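Local coordinates for protein LigF (Sphingobium sp. SYK-6, PDB 4XT0), which cleaves beta-aryl ether bonds of lignin stereospecifically, as a glutathione-binding member of the glutathione S-transferase superfamily, at residues F11-N16 / E241-S246; K19-L24 / F31-V36; D107-W112 / F168-V173; I117-G122 / Q149-R154. All coordinates share one frame; numbering follows the deposited sequence.

Contact 1. Residues F11-N16 / E241-S246; sequences FGPGAN and EMFEKS. With GSH (glutathione), chain B.
P13, centre of an inverse gamma turn in the loop between strand 6-10 and helix 15-26 of the thioredoxin-like domain, meets M242, F243 and S246 at the C-terminal end of the chain, so the C-terminal domain packs on this loop. P13 CB lies 3.6 Å from F243 CE1 and touches SD and CE of M242; CG, next round the ring, meets F243 CD1 and S246 CB; P13 CD presses on S246 CB at 3.4 Å, a tight contact. Proline suits the place: its closed ring restricts phi while offering three carbons to a mostly apolar surface. M242 runs out with CG anti to the backbone N (chi1 176°), and a bend at chi3 lays its CE over one face of the F243 ring, toward the rim. S246 OG donates to M242 O at 2.6 Å, tying the last residue back to helix 237-244. A CB on G12 would jam against the carbonyl oxygen of F11, hence the glycine. On either side of P13, F11 and the first residues of helix 15-26 meet glutathione: the F11 ring lies beside GSH N3, A15 CB touches the thiol sulphur, and N16 ND2 comes within 3.3 Å of GSH SG2.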
# COMPACT_ATOMS: atom_id res chain seq x y z
N PHE A 11 8.42 -18.04 3.91
CA PHE A 11 7.88 -19.29 3.37
C PHE A 11 8.65 -19.79 2.14
O PHE A 11 8.23 -20.74 1.50
CB PHE A 11 6.40 -19.14 2.98
CG PHE A 11 5.44 -19.03 4.14
CD1 PHE A 11 5.80 -19.43 5.42
CD2 PHE A 11 4.16 -18.52 3.95
CE1 PHE A 11 4.91 -19.32 6.48
CE2 PHE A 11 3.26 -18.40 5.00
CZ PHE A 11 3.64 -18.81 6.27
N GLY A 12 9.76 -19.13 1.80
CA GLY A 12 10.48 -19.49 0.59
C GLY A 12 10.08 -18.62 -0.58
O GLY A 12 9.41 -17.60 -0.40
N PRO A 13 10.48 -19.00 -1.80
CA PRO A 13 10.29 -18.11 -2.95
C PRO A 13 8.88 -18.13 -3.58
O PRO A 13 8.68 -18.67 -4.67
CB PRO A 13 11.33 -18.60 -3.95
CG PRO A 13 11.49 -20.04 -3.63
CD PRO A 13 11.33 -20.15 -2.13
N GLY A 14 7.92 -17.49 -2.91
CA GLY A 14 6.60 -17.28 -3.48
C GLY A 14 5.90 -16.19 -2.70
O GLY A 14 6.21 -15.97 -1.53
N ALA A 15 4.96 -15.50 -3.35
CA ALA A 15 4.16 -14.46 -2.72
C ALA A 15 5.05 -13.45 -1.99
O ALA A 15 6.11 -13.07 -2.49
CB ALA A 15 3.13 -15.10 -1.74
N ASN A 16 4.64 -13.01 -0.81
CA ASN A 16 5.32 -11.88 -0.19
C ASN A 16 6.75 -12.22 0.22
O ASN A 16 7.64 -11.37 0.18
CB ASN A 16 4.51 -11.36 1.00
CG ASN A 16 3.27 -10.61 0.56
OD1 ASN A 16 3.36 -9.64 -0.20
ND2 ASN A 16 2.11 -11.06 1.01
N GLU A 241 19.33 -19.06 -8.86
CA GLU A 241 20.00 -19.45 -7.62
C GLU A 241 19.02 -19.51 -6.44
O GLU A 241 19.09 -20.42 -5.60
CB GLU A 241 21.14 -18.48 -7.28
CG GLU A 241 21.93 -18.87 -6.04
CD GLU A 241 22.86 -17.76 -5.57
OE1 GLU A 241 22.83 -16.66 -6.17
OE2 GLU A 241 23.62 -17.99 -4.61
N MET A 242 18.11 -18.54 -6.37
CA MET A 242 17.11 -18.47 -5.31
C MET A 242 16.29 -19.77 -5.30
O MET A 242 16.13 -20.43 -4.27
CB MET A 242 16.21 -17.24 -5.50
CG MET A 242 15.07 -17.15 -4.49
SD MET A 242 13.94 -15.77 -4.79
CE MET A 242 13.30 -16.22 -6.41
N PHE A 243 15.78 -20.14 -6.47
CA PHE A 243 14.93 -21.34 -6.55
C PHE A 243 15.74 -22.62 -6.33
O PHE A 243 15.22 -23.61 -5.78
CB PHE A 243 14.22 -21.40 -7.90
CG PHE A 243 13.06 -20.44 -8.02
CD1 PHE A 243 11.92 -20.60 -7.24
CD2 PHE A 243 13.09 -19.40 -8.94
CE1 PHE A 243 10.85 -19.73 -7.36
CE2 PHE A 243 12.02 -18.52 -9.06
CZ PHE A 243 10.90 -18.68 -8.26
N GLU A 244 17.01 -22.61 -6.73
CA GLU A 244 17.86 -23.77 -6.56
C GLU A 244 18.16 -24.03 -5.08
O GLU A 244 18.29 -25.18 -4.65
CB GLU A 244 19.17 -23.60 -7.33
CG GLU A 244 20.14 -24.77 -7.18
CD GLU A 244 21.59 -24.33 -7.06
OE1 GLU A 244 22.38 -25.07 -6.43
OE2 GLU A 244 21.95 -23.26 -7.60
N LYS A 245 18.29 -22.95 -4.32
CA LYS A 245 18.74 -23.05 -2.93
C LYS A 245 17.59 -22.94 -1.93
O LYS A 245 17.81 -22.70 -0.74
CB LYS A 245 19.80 -21.98 -2.63
CG LYS A 245 21.17 -22.35 -3.19
CD LYS A 245 22.19 -21.26 -2.94
CE LYS A 245 23.53 -21.64 -3.54
NZ LYS A 245 24.43 -20.46 -3.60
N SER A 246 16.37 -23.13 -2.41
CA SER A 246 15.21 -23.03 -1.55
C SER A 246 14.48 -24.37 -1.51
O SER A 246 13.24 -24.44 -1.54
CB SER A 246 14.28 -21.91 -2.03
OG SER A 246 14.91 -20.63 -1.93
OXT SER A 246 15.12 -25.42 -1.45
N1 GSH B . 1.81 -6.80 4.36
CA1 GSH B . 2.60 -7.99 4.68
C1 GSH B . 3.88 -8.08 3.85
O11 GSH B . 4.89 -8.55 4.34
O12 GSH B . 3.91 -7.65 2.58
CB1 GSH B . 1.73 -9.24 4.41
CG1 GSH B . 2.49 -10.47 4.90
CD1 GSH B . 1.72 -11.72 4.54
OE1 GSH B . 0.58 -11.64 4.12
N2 GSH B . 2.30 -12.93 4.71
CA2 GSH B . 1.58 -14.17 4.38
C2 GSH B . 1.43 -15.00 5.63
O2 GSH B . 2.22 -14.85 6.55
CB2 GSH B . 2.41 -14.98 3.38
SG2 GSH B . 2.44 -14.22 1.72
N3 GSH B . 0.43 -15.92 5.75
CA3 GSH B . 0.34 -16.73 6.98
C3 GSH B . -0.83 -16.38 7.87
O31 GSH B . -1.18 -17.18 8.71
O32 GSH B . -1.46 -15.19 7.76

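Contact 2. Residues K19-L24 / F31-V36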
# COMPACT_ATOMS: atom_id res chain seq x y z
N LYS A 19 9.87 -11.49 -2.29
CA LYS A 19 10.41 -10.15 -2.53
C LYS A 19 11.76 -9.95 -1.82
O LYS A 19 12.76 -9.71 -2.51
CB LYS A 19 9.40 -9.07 -2.10
CG LYS A 19 7.98 -9.20 -2.72
CD LYS A 19 7.12 -7.97 -2.33
CE LYS A 19 5.61 -8.17 -2.57
NZ LYS A 19 4.82 -7.06 -1.93
N PRO A 20 11.83 -10.08 -0.47
CA PRO A 20 13.18 -9.89 0.09
C PRO A 20 14.16 -11.03 -0.21
O PRO A 20 15.38 -10.82 -0.19
CB PRO A 20 12.93 -9.76 1.61
CG PRO A 20 11.66 -10.53 1.85
CD PRO A 20 10.82 -10.35 0.58
N LEU A 21 13.63 -12.22 -0.49
CA LEU A 21 14.49 -13.35 -0.81
C LEU A 21 15.23 -13.07 -2.12
O LEU A 21 16.46 -13.21 -2.20
CB LEU A 21 13.67 -14.63 -0.88
CG LEU A 21 14.34 -16.00 -0.73
CD1 LEU A 21 15.04 -16.12 0.61
CD2 LEU A 21 13.30 -17.13 -0.90
N ALA A 22 14.49 -12.65 -3.14
CA ALA A 22 15.10 -12.31 -4.44
C ALA A 22 16.06 -11.11 -4.29
O ALA A 22 17.14 -11.10 -4.88
CB ALA A 22 14.00 -12.00 -5.47
N THR A 23 15.67 -10.12 -3.50
CA THR A 23 16.52 -8.95 -3.26
C THR A 23 17.88 -9.36 -2.66
O THR A 23 18.92 -8.92 -3.12
CB THR A 23 15.80 -7.94 -2.35
OG1 THR A 23 14.58 -7.54 -2.98
CG2 THR A 23 16.67 -6.68 -2.09
N LEU A 24 17.85 -10.25 -1.66
CA LEU A 24 19.06 -10.72 -1.01
C LEU A 24 20.00 -11.44 -1.99
O LEU A 24 21.21 -11.19 -2.00
CB LEU A 24 18.71 -11.66 0.17
CG LEU A 24 18.08 -10.95 1.38
CD1 LEU A 24 17.29 -11.95 2.24
CD2 LEU A 24 19.17 -10.22 2.20
N PHE A 31 23.30 -14.37 4.11
CA PHE A 31 22.23 -14.38 5.09
C PHE A 31 21.83 -15.80 5.42
O PHE A 31 22.04 -16.71 4.61
CB PHE A 31 21.00 -13.61 4.58
CG PHE A 31 20.25 -14.30 3.45
CD1 PHE A 31 20.74 -14.28 2.15
CD2 PHE A 31 19.06 -14.97 3.70
CE1 PHE A 31 20.05 -14.91 1.11
CE2 PHE A 31 18.36 -15.60 2.68
CZ PHE A 31 18.85 -15.57 1.38
N GLU A 32 21.26 -16.00 6.61
CA GLU A 32 20.69 -17.29 6.95
C GLU A 32 19.24 -17.35 6.45
O GLU A 32 18.39 -16.53 6.82
CB GLU A 32 20.75 -17.54 8.47
CG GLU A 32 20.39 -18.96 8.85
CD GLU A 32 20.23 -19.16 10.36
OE1 GLU A 32 20.57 -18.24 11.13
OE2 GLU A 32 19.77 -20.25 10.76
N GLN A 33 18.97 -18.31 5.59
CA GLN A 33 17.62 -18.51 5.07
C GLN A 33 16.85 -19.41 6.03
O GLN A 33 17.11 -20.61 6.08
CB GLN A 33 17.68 -19.11 3.65
CG GLN A 33 16.34 -19.14 2.93
CD GLN A 33 16.46 -19.42 1.45
OE1 GLN A 33 17.35 -18.89 0.78
NE2 GLN A 33 15.57 -20.25 0.93
N VAL A 34 15.93 -18.85 6.81
CA VAL A 34 15.17 -19.64 7.78
C VAL A 34 13.77 -19.97 7.27
O VAL A 34 12.95 -19.07 7.07
CB VAL A 34 15.06 -18.93 9.16
CG1 VAL A 34 14.28 -19.81 10.14
CG2 VAL A 34 16.44 -18.63 9.71
N PHE A 35 13.51 -21.25 7.04
CA PHE A 35 12.20 -21.68 6.56
C PHE A 35 11.20 -21.74 7.72
O PHE A 35 11.36 -22.54 8.64
CB PHE A 35 12.29 -23.04 5.88
CG PHE A 35 10.98 -23.53 5.34
CD1 PHE A 35 10.29 -22.79 4.39
CD2 PHE A 35 10.44 -24.73 5.76
CE1 PHE A 35 9.08 -23.23 3.88
CE2 PHE A 35 9.23 -25.19 5.26
CZ PHE A 35 8.55 -24.44 4.31
N VAL A 36 10.19 -20.88 7.67
CA VAL A 36 9.07 -20.93 8.62
C VAL A 36 8.00 -21.82 8.00
O VAL A 36 7.42 -21.46 6.98
CB VAL A 36 8.50 -19.52 8.90
CG1 VAL A 36 7.33 -19.57 9.87
CG2 VAL A 36 9.61 -18.62 9.42
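L21 and L24 of helix 15-26 pack on F31, just before strand 32-35, and Q33 within it. The helical segment begins with K19, whose ammonium group turns away to a salt bridge with D107, while its carbonyl oxygen takes T23 N and T23 OG1 from opposite faces of the carbonyl plane. P20 has no N-H to give to the turn before, and the helix kinks there. L21 sends CD1 to 3.9 Å from F31 CZ and 3.6 Å from Q33 OE1, crossing the glutamine at about a right angle. That amide is satisfied elsewhere, OE1 by Y25 OH and NE2 by S246 OG; the leucine methyl packs against it without being its polar partner. L24 lies closer to the F31 ring: L24 CB is 3.6 Å from F31 CE1, and L24 CD1 stands 3.8 Å from the ring centroid, 10° off the normal, a CH-pi contact over the face. F31 takes up this pose with CG between backbone N and carbonyl carbon (chi1 71°). Replacing the F31 ring by the single methyl of an alanine is likely to open a gap between helix and strand and leave L24 CD1 and L21 CD1 without their aromatic partner. Helix 15-26 connects parallel strands 6-10 and 32-35 in a beta-alpha-beta unit; L21 also rests on L8, F31 on L6, and L24 on L77 of helix 70-80.

Contact 3. Residues D107-W112 / F168-V173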
# COMPACT_ATOMS: atom_id res chain seq x y z
N ASP A 107 1.15 -4.05 -3.38
CA ASP A 107 0.63 -4.07 -1.99
C ASP A 107 -0.84 -3.70 -1.85
O ASP A 107 -1.50 -4.15 -0.90
CB ASP A 107 1.45 -3.11 -1.10
CG ASP A 107 2.81 -3.69 -0.71
OD1 ASP A 107 2.94 -4.92 -0.53
OD2 ASP A 107 3.78 -2.91 -0.59
N GLU A 108 -1.36 -2.87 -2.75
CA GLU A 108 -2.71 -2.33 -2.56
C GLU A 108 -3.75 -2.95 -3.48
O GLU A 108 -4.94 -2.70 -3.31
CB GLU A 108 -2.69 -0.81 -2.76
CG GLU A 108 -1.76 -0.11 -1.77
CD GLU A 108 -1.39 1.31 -2.17
OE1 GLU A 108 -2.17 1.93 -2.91
OE2 GLU A 108 -0.31 1.80 -1.72
N TYR A 109 -3.32 -3.71 -4.48
CA TYR A 109 -4.28 -4.24 -5.47
C TYR A 109 -3.93 -5.65 -5.95
O TYR A 109 -4.70 -6.59 -5.74
CB TYR A 109 -4.36 -3.27 -6.66
CG TYR A 109 -5.53 -3.50 -7.60
CD1 TYR A 109 -6.74 -2.82 -7.42
CD2 TYR A 109 -5.43 -4.37 -8.68
CE1 TYR A 109 -7.83 -3.02 -8.30
CE2 TYR A 109 -6.50 -4.57 -9.56
CZ TYR A 109 -7.69 -3.89 -9.37
OH TYR A 109 -8.74 -4.09 -10.24
N PHE A 110 -2.77 -5.80 -6.58
CA PHE A 110 -2.42 -7.01 -7.32
C PHE A 110 -2.25 -8.23 -6.40
O PHE A 110 -2.77 -9.31 -6.68
CB PHE A 110 -1.14 -6.77 -8.15
CG PHE A 110 -0.74 -7.93 -9.05
CD1 PHE A 110 -1.68 -8.85 -9.50
CD2 PHE A 110 0.58 -8.09 -9.44
CE1 PHE A 110 -1.30 -9.91 -10.31
CE2 PHE A 110 0.97 -9.15 -10.25
CZ PHE A 110 0.03 -10.06 -10.69
N CYS A 111 -1.51 -8.06 -5.30
CA CYS A 111 -1.28 -9.19 -4.41
C CYS A 111 -2.60 -9.73 -3.86
O CYS A 111 -2.80 -10.93 -3.80
CB CYS A 111 -0.37 -8.81 -3.24
SG CYS A 111 -0.18 -10.16 -2.03
N TRP A 112 -3.51 -8.83 -3.49
CA TRP A 112 -4.70 -9.27 -2.77
C TRP A 112 -5.74 -10.02 -3.60
O TRP A 112 -6.39 -10.95 -3.09
CB TRP A 112 -5.35 -8.06 -2.07
CG TRP A 112 -4.40 -7.39 -1.11
CD1 TRP A 112 -4.20 -6.04 -0.96
CD2 TRP A 112 -3.50 -8.03 -0.18
NE1 TRP A 112 -3.26 -5.81 0.01
CE2 TRP A 112 -2.81 -7.01 0.50
CE3 TRP A 112 -3.22 -9.36 0.15
CZ2 TRP A 112 -1.85 -7.27 1.48
CZ3 TRP A 112 -2.26 -9.63 1.12
CH2 TRP A 112 -1.59 -8.59 1.77
N PHE A 168 -11.54 -12.42 -9.23
CA PHE A 168 -11.12 -12.84 -10.56
C PHE A 168 -11.08 -11.67 -11.54
O PHE A 168 -10.12 -11.55 -12.30
CB PHE A 168 -12.04 -13.95 -11.12
CG PHE A 168 -11.52 -15.33 -10.87
CD1 PHE A 168 -10.32 -15.74 -11.45
CD2 PHE A 168 -12.21 -16.22 -10.06
CE1 PHE A 168 -9.82 -17.02 -11.22
CE2 PHE A 168 -11.71 -17.50 -9.83
CZ PHE A 168 -10.52 -17.90 -10.41
N ARG A 169 -12.10 -10.80 -11.53
CA ARG A 169 -12.09 -9.63 -12.41
C ARG A 169 -10.89 -8.73 -12.16
O ARG A 169 -10.30 -8.19 -13.10
CB ARG A 169 -13.35 -8.77 -12.28
CG ARG A 169 -13.40 -7.71 -13.39
CD ARG A 169 -14.20 -6.46 -13.08
NE ARG A 169 -13.42 -5.46 -12.36
CZ ARG A 169 -13.68 -5.10 -11.12
NH1 ARG A 169 -14.70 -5.66 -10.49
NH2 ARG A 169 -12.93 -4.19 -10.50
N LYS A 170 -10.53 -8.54 -10.90
CA LYS A 170 -9.39 -7.68 -10.57
C LYS A 170 -8.07 -8.31 -11.03
O LYS A 170 -7.14 -7.59 -11.42
CB LYS A 170 -9.38 -7.39 -9.07
CG LYS A 170 -10.37 -6.31 -8.66
CD LYS A 170 -11.19 -6.72 -7.47
CE LYS A 170 -10.44 -6.52 -6.18
NZ LYS A 170 -11.22 -6.96 -4.99
N VAL A 171 -7.99 -9.63 -10.99
CA VAL A 171 -6.81 -10.30 -11.53
C VAL A 171 -6.69 -9.95 -13.01
O VAL A 171 -5.60 -9.63 -13.49
CB VAL A 171 -6.86 -11.85 -11.34
CG1 VAL A 171 -5.68 -12.51 -12.04
CG2 VAL A 171 -6.85 -12.21 -9.87
N GLY A 172 -7.81 -10.00 -13.72
CA GLY A 172 -7.83 -9.63 -15.12
C GLY A 172 -7.35 -8.21 -15.33
O GLY A 172 -6.51 -7.96 -16.18
N VAL A 173 -7.88 -7.27 -14.54
CA VAL A 173 -7.42 -5.89 -14.58
C VAL A 173 -5.92 -5.82 -14.36
O VAL A 173 -5.21 -5.10 -15.08
CB VAL A 173 -8.12 -5.00 -13.53
CG1 VAL A 173 -7.43 -3.64 -13.43
CG2 VAL A 173 -9.58 -4.81 -13.89
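Y109 extends its ring from helix 93-121 with CG anti to the backbone N (chi1 -166°), and K170 on helix 161-182 holds its own CG anti to the carbonyl carbon (chi1 -79°), which brings the phenol against the lysine's first methylenes. Y109 OH lies 3.2 Å from K170 CG, and the ring atom Y109 CE2 is 3.6 Å from K170 O. V173 meets the same hydroxyl from another side, with its CB 3.5 Å from Y109 OH and its CG1 4.1 Å from Y109 CZ. Lysine fits because its aliphatic part supports the ring, while bends at chi2 and chi3 carry the ammonium away to a salt bridge with E167. In the all-helical GST C-terminal domain the axes of segments 107-112 and 168-173 approach to 9.3 Å, with 113° between their N-to-C directions; a wider pi-type turn at 107-110 includes Y109. The tyrosine hydroxyl is hydrogen-bonded to OE2 of E147 in the second subunit; R169 NH2 forms a salt bridge to that same oxygen, while R169 NH1 pairs with E166. A phenylalanine in its place would probably lose the hydroxyl's contacts with K170 CG and V173 CB and leave E147 of the second subunit without that hydrogen bond. With a hydroxyl and a guanidinium turned to it, that carboxylate is likely to stay ionised, so that the contact ties its helices to the second subunit through E147.

Contact 4. Residues I117-G122 / Q149-R154; sequences IGWAFG and QLKWRR. With GSH (glutathione), chain B.
The W119 indole has K151 on one face and W152 at its edge. K151 CD stands 3.7 Å from the centroid of the W119 five-membered ring, over the face, in a CH-pi contact; the lysine chain crosses the indole at about a right angle before bends at chi3 and chi4 take its amine away. At the rim of W119, CZ3 points into the face of W152, 3.4 Å from W152 CD2. The pair is a T-shaped, edge-to-face stack with planes at 84°. W119 gains its position with CG anti to the carbonyl carbon (chi1 -81°), which sets the benzene half against the backbone of helix 146-157: W119 CE3 is 3.5 Å from K151 O. Here helices 93-121 and 146-157 of the GST C-terminal domain come together beside the glutathione pocket, W152 lining it and W119 standing mainly behind as a second-shell residue that would probably hinder the W152 indole from turning. Tryptophan suits both places, giving broad apolar surface for the buried helix contact and, in W152, an N-H at the edge. W152 NE1 donates to the glycyl carboxylate of glutathione, 3.1 Å to GSH O31 with an N-H...O angle of 151° and the oxygen near the indole plane. The other carboxylate oxygen, GSH O32, lies near the plane of W119 at its edge, 4.2 Å from W119 CZ2.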
# COMPACT_ATOMS: atom_id res chain seq x y z
N ILE A 117 -7.83 -15.67 -4.19
CA ILE A 117 -8.10 -16.90 -4.92
C ILE A 117 -7.26 -18.04 -4.33
O ILE A 117 -7.74 -19.17 -4.19
CB ILE A 117 -7.84 -16.73 -6.43
CG1 ILE A 117 -8.76 -15.63 -6.99
CG2 ILE A 117 -8.07 -18.03 -7.17
CD1 ILE A 117 -10.18 -15.69 -6.47
N GLY A 118 -6.02 -17.73 -3.96
CA GLY A 118 -5.15 -18.68 -3.28
C GLY A 118 -5.69 -19.22 -1.97
O GLY A 118 -5.61 -20.43 -1.71
N TRP A 119 -6.23 -18.35 -1.12
CA TRP A 119 -6.83 -18.78 0.15
C TRP A 119 -8.04 -19.69 -0.07
O TRP A 119 -8.29 -20.61 0.70
CB TRP A 119 -7.23 -17.58 1.00
CG TRP A 119 -6.09 -16.97 1.77
CD1 TRP A 119 -5.22 -16.01 1.33
CD2 TRP A 119 -5.67 -17.29 3.10
NE1 TRP A 119 -4.30 -15.71 2.30
CE2 TRP A 119 -4.56 -16.49 3.40
CE3 TRP A 119 -6.14 -18.18 4.07
CZ2 TRP A 119 -3.90 -16.54 4.63
CZ3 TRP A 119 -5.49 -18.24 5.29
CH2 TRP A 119 -4.39 -17.42 5.56
N ALA A 120 -8.80 -19.41 -1.13
CA ALA A 120 -10.02 -20.16 -1.40
C ALA A 120 -9.70 -21.58 -1.88
O ALA A 120 -10.34 -22.54 -1.45
CB ALA A 120 -10.87 -19.43 -2.43
N PHE A 121 -8.71 -21.72 -2.75
CA PHE A 121 -8.45 -23.00 -3.41
C PHE A 121 -7.09 -23.61 -3.07
O PHE A 121 -6.90 -24.83 -3.20
CB PHE A 121 -8.56 -22.83 -4.93
CG PHE A 121 -9.85 -22.20 -5.38
CD1 PHE A 121 -11.06 -22.61 -4.86
CD2 PHE A 121 -9.84 -21.20 -6.34
CE1 PHE A 121 -12.24 -22.03 -5.29
CE2 PHE A 121 -11.01 -20.61 -6.76
CZ PHE A 121 -12.21 -21.03 -6.24
N GLY A 122 -6.14 -22.78 -2.65
CA GLY A 122 -4.74 -23.19 -2.58
C GLY A 122 -4.21 -23.92 -1.35
O GLY A 122 -3.34 -24.78 -1.49
N GLN A 149 -7.88 -14.18 10.67
CA GLN A 149 -8.74 -15.17 11.31
C GLN A 149 -9.87 -15.54 10.37
O GLN A 149 -10.21 -16.72 10.22
CB GLN A 149 -9.29 -14.64 12.64
CG GLN A 149 -8.27 -14.63 13.76
CD GLN A 149 -8.72 -13.78 14.91
OE1 GLN A 149 -9.41 -12.77 14.72
NE2 GLN A 149 -8.34 -14.17 16.13
N LEU A 150 -10.44 -14.53 9.73
CA LEU A 150 -11.56 -14.72 8.82
C LEU A 150 -11.12 -15.43 7.54
O LEU A 150 -11.83 -16.29 7.01
CB LEU A 150 -12.20 -13.37 8.49
CG LEU A 150 -13.54 -13.42 7.76
CD1 LEU A 150 -14.45 -14.47 8.39
CD2 LEU A 150 -14.20 -12.05 7.77
N LYS A 151 -9.93 -15.07 7.05
CA LYS A 151 -9.37 -15.72 5.86
C LYS A 151 -9.16 -17.22 6.08
O LYS A 151 -9.49 -18.03 5.21
CB LYS A 151 -8.06 -15.06 5.46
CG LYS A 151 -8.13 -14.32 4.13
CD LYS A 151 -6.86 -13.54 3.88
CE LYS A 151 -6.84 -12.24 4.67
NZ LYS A 151 -7.63 -11.16 4.01
N TRP A 152 -8.62 -17.59 7.24
CA TRP A 152 -8.41 -19.00 7.58
C TRP A 152 -9.75 -19.75 7.64
O TRP A 152 -9.86 -20.87 7.13
CB TRP A 152 -7.66 -19.15 8.92
CG TRP A 152 -6.16 -19.08 8.77
CD1 TRP A 152 -5.33 -18.08 9.20
CD2 TRP A 152 -5.32 -20.05 8.13
NE1 TRP A 152 -4.03 -18.36 8.86
CE2 TRP A 152 -4.00 -19.57 8.20
CE3 TRP A 152 -5.56 -21.27 7.49
CZ2 TRP A 152 -2.91 -20.27 7.67
CZ3 TRP A 152 -4.48 -21.97 6.96
CH2 TRP A 152 -3.18 -21.47 7.05
N ARG A 153 -10.76 -19.12 8.24
CA ARG A 153 -12.10 -19.71 8.35
C ARG A 153 -12.71 -19.96 6.97
O ARG A 153 -13.32 -20.99 6.73
CB ARG A 153 -13.02 -18.82 9.18
CG ARG A 153 -12.64 -18.76 10.65
CD ARG A 153 -13.70 -18.04 11.47
NE ARG A 153 -13.42 -18.15 12.90
CZ ARG A 153 -12.61 -17.34 13.57
NH1 ARG A 153 -11.99 -16.36 12.92
NH2 ARG A 153 -12.41 -17.51 14.87
N ARG A 154 -12.53 -18.99 6.08
CA ARG A 154 -13.05 -19.07 4.73
C ARG A 154 -12.23 -20.02 3.85
O ARG A 154 -12.75 -20.61 2.90
CB ARG A 154 -13.10 -17.67 4.11
CG ARG A 154 -14.12 -16.75 4.77
CD ARG A 154 -14.07 -15.32 4.20
NE ARG A 154 -15.30 -14.59 4.50
CZ ARG A 154 -15.45 -13.28 4.39
NH1 ARG A 154 -14.43 -12.52 4.00
NH2 ARG A 154 -16.61 -12.71 4.69
N1 GSH B . 1.81 -6.80 4.36
CA1 GSH B . 2.60 -7.99 4.68
C1 GSH B . 3.88 -8.08 3.85
O11 GSH B . 4.89 -8.55 4.34
O12 GSH B . 3.91 -7.65 2.58
CB1 GSH B . 1.73 -9.24 4.41
CG1 GSH B . 2.49 -10.47 4.90
CD1 GSH B . 1.72 -11.72 4.54
OE1 GSH B . 0.58 -11.64 4.12
N2 GSH B . 2.30 -12.93 4.71
CA2 GSH B . 1.58 -14.17 4.38
C2 GSH B . 1.43 -15.00 5.63
O2 GSH B . 2.22 -14.85 6.55
CB2 GSH B . 2.41 -14.98 3.38
SG2 GSH B . 2.44 -14.22 1.72
N3 GSH B . 0.43 -15.92 5.75
CA3 GSH B . 0.34 -16.73 6.98
C3 GSH B . -0.83 -16.38 7.87
O31 GSH B . -1.18 -17.18 8.71
O32 GSH B . -1.46 -15.19 7.76

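Contact 1 brings the C-terminal end of the chain onto the loop after strand 6-10 in the N-terminal domain and encloses the other three along the chain: contact 2 comes first, then contact 3, with contact 4 nested inside it. Contacts 1 and 2, centres about 8 Å apart, share helix 15-26 of the thioredoxin-like domain and touch through S246 and Q33. Contacts 3 and 4, centres about 16 Å apart, share helix 93-121 of the C-terminal domain. Although the centres of contacts 2 and 3 lie about 25 Å apart, the salt bridge of K19 and D107 links their segments across the two domains. Contacts 1 and 4, about 22 Å between centres, both reach glutathione, which thus draws on both domains.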